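Local coordinates for sugar-binding transport ATP-binding protein (Pyrococcus horikoshii, PDB 1V43) that binds ATP and probably hydrolyses it as the ATPase subunit of an ABC transporter for sugar uptake, at residues Val252-Gly257 with Asp274-Tyr279. Numbering follows the deposited sequence.
Sequences VSVGDG and DLLKDY
With CG1 anti to the backbone N (chi1 -172°), Val254 sends this methyl to Leu276, while CG2, beside the backbone N, lies against Tyr279. Val254 CG1 meets Leu276 CB at 3.8 Å, and Leu276 CD1 lies 4.0 Å from Val254 CG2, so both methyls rest on the leucine. On the tyrosine, Val254 CG2 lies 3.9 Å from Tyr279 CB, and Val254 CB sits 3.4 Å from the backbone O of Tyr279. The phenol reaches away from this meeting point, and its OH is hydrogen-bonded to Asp364. Val254 belongs to strand 248-255 of the antiparallel sheet in the OB-fold region of this MalK-like subunit, remote from the ATP site. Its backbone pairs with Gly281 and Lys282, just beyond the irregular segment 274-279, which leads into strand 283-288. Leu259 and Val284 also touch the valine, which is buried. An alanine here would probably leave a gap beside Leu276 CB and CD1 and deprive Tyr279 CB of its methyl neighbour. Farther along the chain, at Gly257, contact passes to a polar group: the side chain of Asp274 sets out toward 252-257, and its OD2 comes within 3.4 Å of Gly257 CA, a van der Waals approach to a residue that has no side chain.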
# COMPACT_ATOMS: atom_id res chain seq x y z
N VAL A 252 -0.88 -29.13 -5.10
CA VAL A 252 -0.76 -30.36 -4.32
C VAL A 252 -1.62 -31.53 -4.83
O VAL A 252 -2.48 -31.36 -5.70
CB VAL A 252 -1.12 -30.11 -2.83
CG1 VAL A 252 -0.22 -29.03 -2.26
CG2 VAL A 252 -2.58 -29.74 -2.69
N SER A 253 -1.36 -32.72 -4.29
CA SER A 253 -2.09 -33.92 -4.67
C SER A 253 -2.91 -34.41 -3.47
O SER A 253 -2.43 -34.37 -2.34
CB SER A 253 -1.12 -35.02 -5.11
OG SER A 253 -0.44 -34.62 -6.29
N VAL A 254 -4.13 -34.87 -3.73
CA VAL A 254 -5.03 -35.35 -2.69
C VAL A 254 -4.85 -36.84 -2.40
O VAL A 254 -4.79 -37.65 -3.32
CB VAL A 254 -6.50 -35.10 -3.08
CG1 VAL A 254 -7.41 -35.41 -1.90
CG2 VAL A 254 -6.68 -33.66 -3.54
N GLY A 255 -4.79 -37.21 -1.11
CA GLY A 255 -4.63 -38.61 -0.75
C GLY A 255 -5.70 -39.18 0.17
O GLY A 255 -6.73 -38.54 0.40
N ASP A 256 -5.44 -40.37 0.70
CA ASP A 256 -6.37 -41.05 1.62
C ASP A 256 -7.12 -40.05 2.48
O ASP A 256 -8.34 -40.12 2.62
CB ASP A 256 -5.60 -42.03 2.53
CG ASP A 256 -5.11 -43.26 1.79
OD1 ASP A 256 -4.67 -43.11 0.62
OD2 ASP A 256 -5.14 -44.38 2.37
N GLY A 257 -6.36 -39.12 3.06
CA GLY A 257 -6.94 -38.10 3.90
C GLY A 257 -5.84 -37.11 4.24
O GLY A 257 -5.49 -36.92 5.41
N ASP A 274 -12.04 -32.70 3.56
CA ASP A 274 -12.00 -33.74 2.55
C ASP A 274 -13.22 -33.80 1.62
O ASP A 274 -13.82 -34.86 1.43
CB ASP A 274 -11.76 -35.11 3.20
CG ASP A 274 -10.41 -35.71 2.82
OD1 ASP A 274 -10.21 -36.01 1.62
OD2 ASP A 274 -9.55 -35.88 3.70
N LEU A 275 -13.59 -32.65 1.08
CA LEU A 275 -14.70 -32.56 0.13
C LEU A 275 -13.99 -32.75 -1.20
O LEU A 275 -14.49 -32.35 -2.25
CB LEU A 275 -15.34 -31.17 0.16
CG LEU A 275 -16.15 -30.73 1.37
CD1 LEU A 275 -16.66 -29.31 1.16
CD2 LEU A 275 -17.32 -31.67 1.58
N LEU A 276 -12.82 -33.37 -1.13
CA LEU A 276 -11.99 -33.61 -2.29
C LEU A 276 -12.05 -35.05 -2.80
O LEU A 276 -11.19 -35.46 -3.58
CB LEU A 276 -10.54 -33.25 -1.94
CG LEU A 276 -10.32 -31.87 -1.32
CD1 LEU A 276 -8.89 -31.75 -0.81
CD2 LEU A 276 -10.61 -30.79 -2.34
N LYS A 277 -13.05 -35.80 -2.36
CA LYS A 277 -13.19 -37.19 -2.79
C LYS A 277 -13.07 -37.36 -4.31
O LYS A 277 -12.43 -38.29 -4.79
CB LYS A 277 -14.52 -37.77 -2.31
CG LYS A 277 -14.58 -37.97 -0.81
CD LYS A 277 -15.91 -38.58 -0.38
CE LYS A 277 -15.94 -38.85 1.12
NZ LYS A 277 -14.89 -39.83 1.53
N ASP A 278 -13.68 -36.45 -5.07
CA ASP A 278 -13.60 -36.53 -6.53
C ASP A 278 -12.23 -36.05 -7.00
O ASP A 278 -12.03 -35.77 -8.19
CB ASP A 278 -14.69 -35.66 -7.18
CG ASP A 278 -16.09 -36.18 -6.92
OD1 ASP A 278 -16.33 -37.37 -7.18
OD2 ASP A 278 -16.94 -35.39 -6.46
N TYR A 279 -11.29 -35.95 -6.07
CA TYR A 279 -9.94 -35.49 -6.40
C TYR A 279 -8.83 -36.35 -5.83
O TYR A 279 -7.66 -36.10 -6.11
CB TYR A 279 -9.74 -34.04 -5.94
CG TYR A 279 -10.53 -33.03 -6.74
CD1 TYR A 279 -11.86 -32.75 -6.43
CD2 TYR A 279 -9.97 -32.38 -7.83
CE1 TYR A 279 -12.61 -31.85 -7.18
CE2 TYR A 279 -10.70 -31.48 -8.60
CZ TYR A 279 -12.02 -31.22 -8.27
OH TYR A 279 -12.75 -30.32 -9.02